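Local coordinates for ubiquitin-like-conjugating enzyme ATG10 (Saccharomyces cerevisiae, PDB 4EBR), which acts as an E2-like enzyme of autophagy, catalysing the conjugation of the ubiquitin-like protein ATG12 to ATG5, at the interface of chains A and B. Residues are numbered along the deposited sequence; one frame, centred on the assembly and turned at random. Chains: chain A/B, Ubiquitin-like-conjugating enzyme ATG10.

The interface of chains A and B. Residues chain A 75, 119-122; chain B 119-122, 131.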
ATOM      1  N   TYR A  75       3.526  -6.327  -4.887  1.00 41.07           N
ATOM      2  CA  TYR A  75       2.335  -6.614  -5.667  1.00 41.07           C
ATOM      3  C   TYR A  75       2.560  -6.887  -7.159  1.00 40.10           C
ATOM      4  O   TYR A  75       1.610  -7.250  -7.860  1.00 39.64           O
ATOM      5  CB  TYR A  75       1.321  -5.474  -5.507  1.00 39.74           C
ATOM      6  CG  TYR A  75       0.879  -5.235  -4.096  1.00 40.23           C
ATOM      7  CD1 TYR A  75       0.230  -6.232  -3.371  1.00 40.91           C
ATOM      8  CD2 TYR A  75       1.103  -4.008  -3.471  1.00 42.75           C
ATOM      9  CE1 TYR A  75      -0.169  -6.023  -2.052  1.00 40.41           C
ATOM     10  CE2 TYR A  75       0.706  -3.792  -2.140  1.00 38.25           C
ATOM     11  CZ  TYR A  75       0.060  -4.800  -1.450  1.00 41.34           C
ATOM     12  OH  TYR A  75      -0.346  -4.600  -0.145  1.00 44.71           O
ATOM     13  N   ASP A 119      -6.586   4.642   2.582  1.00 74.23           N
ATOM     14  CA  ASP A 119      -5.653   5.722   2.302  1.00 71.16           C
ATOM     15  C   ASP A 119      -4.267   5.297   2.728  1.00 67.99           C
ATOM     16  O   ASP A 119      -4.009   4.957   3.882  1.00 63.50           O
ATOM     17  CB  ASP A 119      -6.061   7.057   2.905  1.00 72.32           C
ATOM     18  CG  ASP A 119      -5.487   8.219   2.143  1.00 80.68           C
ATOM     19  OD1 ASP A 119      -6.034   8.587   1.098  1.00 81.33           O
ATOM     20  OD2 ASP A 119      -4.474   8.759   2.585  1.00 84.22           O
ATOM     21  N   THR A 120      -3.385   5.320   1.745  1.00 66.55           N
ATOM     22  CA  THR A 120      -2.073   4.723   1.846  1.00 64.21           C
ATOM     23  C   THR A 120      -1.001   5.773   1.719  1.00 66.66           C
ATOM     24  O   THR A 120      -0.948   6.525   0.755  1.00 68.65           O
ATOM     25  CB  THR A 120      -1.868   3.681   0.752  1.00 63.59           C
ATOM     26  OG1 THR A 120      -2.724   2.573   1.015  1.00 66.00           O
ATOM     27  CG2 THR A 120      -0.455   3.183   0.743  1.00 59.00           C
ATOM     28  N   ILE A 121      -0.137   5.808   2.713  1.00 44.13           N
ATOM     29  CA  ILE A 121       0.932   6.768   2.758  1.00 44.78           C
ATOM     30  C   ILE A 121       2.182   5.950   2.576  1.00 46.33           C
ATOM     31  O   ILE A 121       2.300   4.861   3.129  1.00 46.36           O
ATOM     32  CB  ILE A 121       0.938   7.470   4.122  1.00 49.38           C
ATOM     33  CG1 ILE A 121      -0.307   8.356   4.265  1.00 51.22           C
ATOM     34  CG2 ILE A 121       2.185   8.265   4.325  1.00 49.00           C
ATOM     35  CD1 ILE A 121      -1.464   7.670   5.049  1.00 70.70           C
ATOM     36  N   ILE A 122       3.099   6.445   1.756  1.00 46.89           N
ATOM     37  CA  ILE A 122       4.349   5.741   1.511  1.00 48.75           C
ATOM     38  C   ILE A 122       5.513   6.612   1.951  1.00 47.26           C
ATOM     39  O   ILE A 122       5.600   7.779   1.571  1.00 47.92           O
ATOM     40  CB  ILE A 122       4.516   5.384   0.023  1.00 49.51           C
ATOM     41  CG1 ILE A 122       3.455   4.366  -0.403  1.00 51.12           C
ATOM     42  CG2 ILE A 122       5.914   4.846  -0.242  1.00 48.83           C
ATOM     43  CD1 ILE A 122       3.376   4.158  -1.900  1.00 54.45           C
TER
ATOM     44  N   ASP B 119       7.866   1.363   2.881  1.00 89.33           N
ATOM     45  CA  ASP B 119       7.167   1.552   4.137  1.00 87.53           C
ATOM     46  C   ASP B 119       5.770   1.993   3.764  1.00 76.56           C
ATOM     47  O   ASP B 119       5.593   2.822   2.873  1.00 75.30           O
ATOM     48  CB  ASP B 119       7.856   2.622   4.984  1.00 97.25           C
ATOM     49  CG  ASP B 119       9.085   2.096   5.699  1.00106.46           C
ATOM     50  OD1 ASP B 119       9.282   0.863   5.717  1.00108.31           O
ATOM     51  OD2 ASP B 119       9.853   2.916   6.243  1.00109.67           O
ATOM     52  N   THR B 120       4.773   1.435   4.435  1.00 69.29           N
ATOM     53  CA  THR B 120       3.416   1.717   4.051  1.00 62.77           C
ATOM     54  C   THR B 120       2.499   1.833   5.243  1.00 63.31           C
ATOM     55  O   THR B 120       2.196   0.862   5.926  1.00 65.84           O
ATOM     56  CB  THR B 120       2.914   0.618   3.136  1.00 59.59           C
ATOM     57  OG1 THR B 120       3.744   0.583   1.983  1.00 59.11           O
ATOM     58  CG2 THR B 120       1.513   0.892   2.696  1.00 59.38           C
ATOM     59  N   ILE B 121       2.031   3.039   5.472  1.00 45.30           N
ATOM     60  CA  ILE B 121       1.126   3.296   6.561  1.00 45.78           C
ATOM     61  C   ILE B 121      -0.249   3.293   5.932  1.00 48.34           C
ATOM     62  O   ILE B 121      -0.450   3.893   4.870  1.00 52.70           O
ATOM     63  CB  ILE B 121       1.401   4.665   7.192  1.00 47.85           C
ATOM     64  CG1 ILE B 121       2.835   4.738   7.693  1.00 46.97           C
ATOM     65  CG2 ILE B 121       0.472   4.924   8.327  1.00 49.19           C
ATOM     66  CD1 ILE B 121       3.781   5.495   6.720  1.00 81.53           C
ATOM     67  N   ILE B 122      -1.182   2.581   6.553  1.00 45.15           N
ATOM     68  CA  ILE B 122      -2.570   2.627   6.113  1.00 46.37           C
ATOM     69  C   ILE B 122      -3.328   3.386   7.162  1.00 46.48           C
ATOM     70  O   ILE B 122      -3.242   3.050   8.342  1.00 40.83           O
ATOM     71  CB  ILE B 122      -3.215   1.229   6.029  1.00 45.39           C
ATOM     72  CG1 ILE B 122      -2.483   0.323   5.030  1.00 43.50           C
ATOM     73  CG2 ILE B 122      -4.691   1.348   5.723  1.00 43.96           C
ATOM     74  CD1 ILE B 122      -2.001   1.005   3.810  1.00 44.68           C
ATOM     75  N   SER B 131       1.340  -1.774   7.050  1.00 45.74           N
ATOM     76  CA  SER B 131       1.121  -2.857   6.115  1.00 46.12           C
ATOM     77  C   SER B 131       2.193  -3.929   6.357  1.00 43.60           C
ATOM     78  O   SER B 131       3.382  -3.669   6.226  1.00 42.83           O
ATOM     79  CB  SER B 131       1.264  -2.287   4.710  1.00 52.48           C
ATOM     80  OG  SER B 131       0.821  -3.221   3.756  1.00 60.83           O
TER
HETATM   81  O   HOH W   1       0.129  -1.919   0.907  1.00 39.14           O
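An antiparallel pairing of strand 119-124 with its own copy joins the two chains, with A:Ile121 set opposite B:Ile121 at the two-fold axis. The register follows from the bridges: A:Thr120 pairs with B:Ile122, and A:Ile122 with B:Thr120. Two backbone hydrogen bonds close a ring between the central isoleucines. A:Ile121 N gives its hydrogen to B:Ile121 O over 2.9 Å, a virtually straight bond (178° at the hydrogen) that approaches nearly in line with the C=O. Its twin, from B:Ile121 N to A:Ile121 O at 3.0 Å, is more bent (154°), and its donor is tilted from the carbonyl plane.

On one face of the paired strands the two isoleucine side chains cross at an angle, A:Ile121 CG2 lying 4.0 Å from B:Ile121 CD1. The opposite face carries the threonines, whose methyl tips meet across the axis with A:Thr120 CG2 3.6 Å from B:Thr120 CG2. Each of these methyls is anti to its backbone N (OG1 at chi1 -69° in A:Thr120), which directs carbon rather than hydroxyl at the other chain's threonine. Alongside, B:Ile122 points the same way as A:Thr120 and brings its CD1 4.1 Å from A:Thr120 CB, extending the apolar patch.

Beyond the strands, one water links A:Tyr75 OH (2.9 Å), whose ring edge it approaches in plane, to B:Ser131 OG (3.2 Å); the hydroxyls themselves do not touch.

ATG10 forms homooligomers, although the structure alone does not show that this dimer is the one used in cells. In the fold, strand 119-124 precedes strand 127-131, and the patch centre lies about 15 Å from the thioester-forming A:Cys135.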